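Long-range contacts in peptidylprolyl isomerase PrsA (Bacillus anthracis, PDB 6VJ4), which catalyses the cis-trans isomerisation of peptidyl-proline bonds, assists the folding of secreted proteins after their export across the membrane and is important for secretion of the protective antigen: residues 37-42 against 230-234; 102-108 against 201-207. All coordinates share one frame; numbering follows the deposited sequence. Where two conformers were deposited one is given.

Contact 1: residues 37-42 against 230-234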
loop_
_atom_site.group_PDB
_atom_site.type_symbol
_atom_site.label_atom_id
_atom_site.label_comp_id
_atom_site.label_asym_id
_atom_site.label_seq_id
_atom_site.Cartn_x
_atom_site.Cartn_y
_atom_site.Cartn_z
ATOM N N VAL A 37 7.613 -1.731 -4.892
ATOM C CA VAL A 37 8.197 -0.445 -4.402
ATOM C C VAL A 37 9.724 -0.509 -4.529
ATOM O O VAL A 37 10.302 0.426 -5.113
ATOM C CB VAL A 37 7.761 -0.145 -2.954
ATOM C CG1 VAL A 37 8.475 1.073 -2.384
ATOM C CG2 VAL A 37 6.253 0.021 -2.848
ATOM N N ILE A 38 10.343 -1.582 -4.026
ATOM C CA ILE A 38 11.830 -1.727 -4.068
ATOM C C ILE A 38 12.316 -1.863 -5.515
ATOM O O ILE A 38 13.249 -1.122 -5.891
ATOM C CB ILE A 38 12.274 -2.925 -3.207
ATOM C CG1 ILE A 38 11.845 -2.742 -1.751
ATOM C CG2 ILE A 38 13.771 -3.173 -3.334
ATOM C CD1 ILE A 38 12.303 -1.439 -1.131
ATOM N N THR A 39 11.698 -2.757 -6.293
ATOM C CA THR A 39 12.145 -3.020 -7.690
ATOM C C THR A 39 11.950 -1.784 -8.574
ATOM O O THR A 39 12.688 -1.668 -9.567
ATOM C CB THR A 39 11.432 -4.246 -8.276
ATOM O OG1 THR A 39 10.024 -4.032 -8.182
ATOM C CG2 THR A 39 11.810 -5.529 -7.571
ATOM N N LYS A 40 10.990 -0.914 -8.245
ATOM C CA LYS A 40 10.763 0.301 -9.076
ATOM C C LYS A 40 11.809 1.367 -8.722
ATOM O O LYS A 40 12.322 2.015 -9.660
ATOM C CB LYS A 40 9.357 0.877 -8.873
ATOM C CG LYS A 40 9.030 2.082 -9.749
ATOM C CD LYS A 40 7.704 2.744 -9.429
ATOM C CE LYS A 40 7.387 3.905 -10.347
ATOM N NZ LYS A 40 7.192 3.461 -11.747
ATOM N N LYS A 41 12.098 1.547 -7.428
ATOM C CA LYS A 41 13.051 2.605 -6.986
ATOM C C LYS A 41 14.502 2.181 -7.245
ATOM O O LYS A 41 15.296 3.036 -7.689
ATOM C CB LYS A 41 12.864 2.936 -5.502
ATOM C CG LYS A 41 13.789 4.035 -4.996
ATOM C CD LYS A 41 13.530 4.492 -3.585
ATOM C CE LYS A 41 14.492 5.586 -3.167
ATOM N NZ LYS A 41 14.288 5.998 -1.758
ATOM N N TYR A 42 14.840 0.926 -6.941
ATOM C CA TYR A 42 16.228 0.419 -7.110
ATOM C C TYR A 42 16.263 -0.500 -8.330
ATOM O O TYR A 42 16.202 -1.734 -8.180
ATOM C CB TYR A 42 16.678 -0.242 -5.810
ATOM C CG TYR A 42 16.603 0.686 -4.627
ATOM C CD1 TYR A 42 17.609 1.609 -4.388
ATOM C CD2 TYR A 42 15.509 0.682 -3.778
ATOM C CE1 TYR A 42 17.543 2.485 -3.319
ATOM C CE2 TYR A 42 15.435 1.544 -2.696
ATOM C CZ TYR A 42 16.456 2.451 -2.466
ATOM O OH TYR A 42 16.408 3.313 -1.409
ATOM N N LEU A 230 12.700 -1.794 4.386
ATOM C CA LEU A 230 11.472 -1.970 3.565
ATOM C C LEU A 230 10.331 -1.148 4.182
ATOM O O LEU A 230 9.685 -0.391 3.433
ATOM C CB LEU A 230 11.130 -3.463 3.490
ATOM C CG LEU A 230 9.863 -3.823 2.713
ATOM C CD1 LEU A 230 9.859 -3.197 1.326
ATOM C CD2 LEU A 230 9.709 -5.333 2.618
ATOM N N GLN A 231 10.128 -1.258 5.502
ATOM C CA GLN A 231 9.044 -0.515 6.206
ATOM C C GLN A 231 9.230 0.997 6.017
ATOM O O GLN A 231 8.219 1.696 5.810
ATOM C CB GLN A 231 9.039 -0.853 7.699
ATOM C CG GLN A 231 8.732 -2.313 8.003
ATOM C CD GLN A 231 8.835 -2.618 9.480
ATOM O OE1 GLN A 231 9.103 -1.742 10.300
ATOM N NE2 GLN A 231 8.625 -3.877 9.832
ATOM N N SER A 232 10.472 1.480 6.109
ATOM C CA SER A 232 10.746 2.932 5.942
ATOM C C SER A 232 10.478 3.346 4.491
ATOM O O SER A 232 9.925 4.440 4.286
ATOM C CB SER A 232 12.151 3.280 6.361
ATOM O OG SER A 232 13.104 2.582 5.574
ATOM N N GLU A 233 10.832 2.485 3.531
ATOM C CA GLU A 233 10.649 2.784 2.084
ATOM C C GLU A 233 9.147 2.891 1.777
ATOM O O GLU A 233 8.751 3.834 1.059
ATOM C CB GLU A 233 11.341 1.709 1.246
ATOM C CG GLU A 233 11.865 2.212 -0.085
ATOM C CD GLU A 233 12.942 3.282 0.031
ATOM O OE1 GLU A 233 12.615 4.408 0.439
ATOM O OE2 GLU A 233 14.117 2.966 -0.229
ATOM N N LEU A 234 8.341 1.965 2.306
ATOM C CA LEU A 234 6.868 2.037 2.114
ATOM C C LEU A 234 6.351 3.330 2.761
ATOM O O LEU A 234 5.495 3.991 2.146
ATOM C CB LEU A 234 6.206 0.804 2.739
ATOM C CG LEU A 234 6.642 -0.550 2.174
ATOM C CD1 LEU A 234 5.992 -1.691 2.942
ATOM C CD2 LEU A 234 6.321 -0.657 0.692
#
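A buried helix-helix crossing joins the two ends of the chain here: V37, I38 and K41 in the last turns of helix 28-41, and Y42 just after it, meet L230, E233 and L234 of helix 223-236, the last helix of the modelled chain. The axes of the short segments pass 10.9 Å apart at 75°, a distance that side chains must span; the interface has an apolar and a polar part. In the apolar part V37 CG2 lies 3.6 Å from L234 CD2, while L230 CD1 comes to 3.7 Å from I38 CG1. CG1 of I38 lies beside its own backbone N (chi1 -60°), and beyond it CD1 reaches the aliphatic stem of E233, 3.8 Å from CG.

E233 contributes more buried surface than any other residue of the contact. Its chain bends at chi2 (63°), and its carboxylate is gripped by two residues of the other segment. Y42 OH donates a short hydrogen bond of 2.6 Å to OE2, nearly in line with the C-O bond, and OE2 sits at the edge of the phenol ring, close to its plane. K41, extended beyond CG, crosses the glutamate at about a right angle and brings NZ to 3.2 Å from OE1 in a salt bridge, approaching from above the carboxylate plane; a second hydrogen bond, from K41 NZ to E233 OE2, is weak. The lysine and the phenol would together be expected to favour the ionised form of this buried acid.

Helix 76-95 covers a further side, touching I38, Y42 and L230, and V37 also packs on L29 of the second subunit. The arrangement is that of a steep helix crossing with a buried acid bound by lysine and tyrosine, and it closes the helical part of this PrsA foldase by pairing its N- and C-terminal helices.

Contact 2: residues 102-108 against 201-207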
loop_
_atom_site.group_PDB
_atom_site.type_symbol
_atom_site.label_atom_id
_atom_site.label_comp_id
_atom_site.label_asym_id
_atom_site.label_seq_id
_atom_site.Cartn_x
_atom_site.Cartn_y
_atom_site.Cartn_z
ATOM N N VAL A 102 29.843 6.129 6.918
ATOM C CA VAL A 102 31.265 5.676 6.899
ATOM C C VAL A 102 32.050 6.469 7.954
ATOM O O VAL A 102 32.739 5.831 8.773
ATOM C CB VAL A 102 31.859 5.783 5.491
ATOM C CG1 VAL A 102 33.342 5.435 5.461
ATOM C CG2 VAL A 102 31.073 4.897 4.535
ATOM N N LYS A 103 31.905 7.795 7.966
ATOM C CA LYS A 103 32.640 8.627 8.952
ATOM C C LYS A 103 32.239 8.238 10.379
ATOM O O LYS A 103 33.117 8.241 11.225
ATOM C CB LYS A 103 32.376 10.121 8.748
ATOM C CG LYS A 103 32.920 10.706 7.457
ATOM C CD LYS A 103 32.761 12.217 7.384
ATOM C CE LYS A 103 33.162 12.796 6.046
ATOM N NZ LYS A 103 34.547 12.419 5.679
ATOM N N ASP A 104 30.967 7.898 10.618
ATOM C CA ASP A 104 30.496 7.530 11.983
ATOM C C ASP A 104 31.119 6.212 12.452
ATOM O O ASP A 104 31.021 5.930 13.670
ATOM C CB ASP A 104 28.972 7.407 12.058
ATOM C CG ASP A 104 28.236 8.727 11.943
ATOM O OD1 ASP A 104 28.898 9.791 12.087
ATOM O OD2 ASP A 104 27.003 8.682 11.692
ATOM N N HIS A 105 31.675 5.422 11.534
ATOM C CA HIS A 105 32.305 4.124 11.887
ATOM C C HIS A 105 33.828 4.242 11.798
ATOM O O HIS A 105 34.480 3.214 11.859
ATOM C CB HIS A 105 31.757 2.997 11.005
ATOM C CG HIS A 105 30.342 2.646 11.307
ATOM N ND1 HIS A 105 29.286 3.472 10.961
ATOM C CD2 HIS A 105 29.806 1.580 11.945
ATOM C CE1 HIS A 105 28.158 2.925 11.363
ATOM N NE2 HIS A 105 28.447 1.764 11.971
ATOM N N TYR A 106 34.351 5.460 11.657
ATOM C CA TYR A 106 35.822 5.649 11.626
ATOM C C TYR A 106 36.297 5.743 13.068
ATOM O O TYR A 106 36.311 6.838 13.659
ATOM C CB TYR A 106 36.213 6.871 10.807
ATOM C CG TYR A 106 37.687 7.157 10.803
ATOM C CD1 TYR A 106 38.593 6.311 10.182
ATOM C CD2 TYR A 106 38.174 8.324 11.348
ATOM C CE1 TYR A 106 39.945 6.606 10.143
ATOM C CE2 TYR A 106 39.524 8.638 11.311
ATOM C CZ TYR A 106 40.420 7.770 10.717
ATOM O OH TYR A 106 41.751 8.093 10.706
ATOM N N LYS A 107 36.612 4.583 13.615
ATOM C CA LYS A 107 37.079 4.451 15.011
ATOM C C LYS A 107 38.108 3.344 15.085
ATOM O O LYS A 107 38.088 2.399 14.293
ATOM C CB LYS A 107 35.930 4.087 15.942
ATOM C CG LYS A 107 34.747 5.027 15.936
ATOM C CD LYS A 107 33.713 4.634 16.970
ATOM C CE LYS A 107 32.438 5.425 16.813
ATOM N NZ LYS A 107 31.412 5.007 17.800
ATOM N N PRO A 108 39.028 3.411 16.052
ATOM C CA PRO A 108 40.005 2.350 16.218
ATOM C C PRO A 108 39.340 1.033 16.623
ATOM O O PRO A 108 38.304 1.066 17.280
ATOM C CB PRO A 108 40.901 2.816 17.370
ATOM C CG PRO A 108 40.136 3.931 18.050
ATOM C CD PRO A 108 39.125 4.473 17.066
ATOM N N LEU A 201 44.910 3.847 14.497
ATOM C CA LEU A 201 43.919 4.074 13.425
ATOM C C LEU A 201 44.621 4.751 12.247
ATOM O O LEU A 201 45.272 5.794 12.448
ATOM C CB LEU A 201 42.781 4.916 13.997
ATOM C CG LEU A 201 41.642 5.235 13.038
ATOM C CD1 LEU A 201 41.003 3.970 12.500
ATOM C CD2 LEU A 201 40.603 6.118 13.710
ATOM N N LYS A 202 44.515 4.152 11.061
ATOM C CA LYS A 202 45.116 4.745 9.844
ATOM C C LYS A 202 44.278 5.943 9.420
ATOM O O LYS A 202 43.143 6.113 9.858
ATOM C CB LYS A 202 45.202 3.697 8.730
ATOM C CG LYS A 202 46.311 2.669 8.892
ATOM C CD LYS A 202 46.281 1.592 7.829
ATOM C CE LYS A 202 47.398 0.579 7.969
ATOM N NZ LYS A 202 47.289 -0.178 9.239
ATOM N N PRO A 203 44.802 6.828 8.551
ATOM C CA PRO A 203 44.032 7.979 8.103
ATOM C C PRO A 203 42.746 7.542 7.403
ATOM O O PRO A 203 42.724 6.496 6.759
ATOM C CB PRO A 203 44.982 8.673 7.119
ATOM C CG PRO A 203 46.343 8.206 7.546
ATOM C CD PRO A 203 46.141 6.765 7.931
ATOM N N TYR A 204 41.720 8.367 7.541
ATOM C CA TYR A 204 40.379 8.101 6.976
ATOM C C TYR A 204 40.440 7.686 5.502
ATOM O O TYR A 204 39.830 6.693 5.153
ATOM C CB TYR A 204 39.492 9.324 7.165
ATOM C CG TYR A 204 38.100 9.154 6.631
ATOM C CD1 TYR A 204 37.221 8.279 7.236
ATOM C CD2 TYR A 204 37.672 9.834 5.504
ATOM C CE1 TYR A 204 35.943 8.098 6.749
ATOM C CE2 TYR A 204 36.395 9.664 5.003
ATOM C CZ TYR A 204 35.520 8.804 5.646
ATOM O OH TYR A 204 34.258 8.618 5.165
ATOM N N ASP A 205 41.132 8.455 4.673
ATOM C CA ASP A 205 41.181 8.161 3.219
ATOM C C ASP A 205 41.757 6.766 2.974
ATOM O O ASP A 205 41.371 6.130 1.974
ATOM C CB ASP A 205 41.967 9.257 2.500
ATOM C CG ASP A 205 41.186 10.545 2.401
ATOM O OD1 ASP A 205 39.969 10.491 2.588
ATOM O OD2 ASP A 205 41.800 11.587 2.093
ATOM N N GLU A 206 42.604 6.293 3.880
ATOM C CA GLU A 206 43.284 4.996 3.690
ATOM C C GLU A 206 42.332 3.847 4.016
ATOM O O GLU A 206 42.467 2.801 3.376
ATOM C CB GLU A 206 44.564 4.967 4.532
ATOM C CG GLU A 206 45.452 3.780 4.244
ATOM C CD GLU A 206 46.781 3.760 4.984
ATOM O OE1 GLU A 206 47.345 2.657 5.127
ATOM O OE2 GLU A 206 47.259 4.841 5.394
ATOM N N VAL A 207 41.361 4.057 4.916
ATOM C CA VAL A 207 40.480 2.933 5.351
ATOM C C VAL A 207 38.996 3.131 5.001
ATOM O O VAL A 207 38.253 2.166 5.197
ATOM C CB VAL A 207 40.639 2.718 6.865
ATOM C CG1 VAL A 207 42.053 2.298 7.225
ATOM C CG2 VAL A 207 40.228 3.953 7.629
#
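The two linkers that join the PpiC-type isomerase domain to the helical part of the chain meet in this surface contact, one leading from helix 99-104 toward strand 110-117, the other from strand 189-198 into helix 204-220. The ring of Y106, a residue at the centre of an inverse gamma turn, packs against L201 and K202 of the second linker and Y204 and V207 of the helix that follows. Its CG is anti to the backbone N (chi1 177°), which extends the ring between L201 and Y204.

L201 CD2 lies over one face, 3.6 Å from the ring centroid in a CH-pi contact. Over the opposite face Y204 presents its edge, CD1 being 3.8 Å from Y106 CG; the T-shaped pair has planes 84° apart and centroids separated by 5.4 Å. The CB of Y204 adds a second CH-pi contact on the same face. V207 CG2 closes on the ring edge, 3.7 Å from CE1. Finally, the phenol OH donates a 2.6 Å hydrogen bond to K202 O, tilted 27° from the carbonyl plane, which ties the far end of the ring to the backbone just ahead of the N-cap residue P203.

The Y204 ring runs on to helix 99-104, where its OH lies 3.3 Å from V102 CG1 and beside K103 CG, and is hydrogen-bonded to E99. Just before strand 110-117, P108 CD rests against L201 CD2, and the amine of K107 turns to a salt bridge with E169. A T-shaped tyrosine pair with a CH-pi contact on the other face thus joins the entry and exit linkers of an inserted parvulin-type domain.

How the contacts relate
Along the chain contact 2 is nested within the loop closed by contact 1, so the two form successive closures of one discontinuous helical part: residues 37-42 with 230-234 bring together its outer ends, and 102-108 with 201-207 gather the linkers to the isomerase domain. They lie about 30 Å apart between centres and about 16 Å between nearest atoms, so neither touches the other. Helices 204-220 and 223-236, consecutive in the chain, run from contact 2 to contact 1. Contact 2 is a surface contact built on a T-shaped tyrosine pair, contact 1 a buried crossing around a charged group. The sheet of strands 110-117, 155-159, 184-186 and 189-198 is reached through contact 2, while contact 1 lies in the helical part.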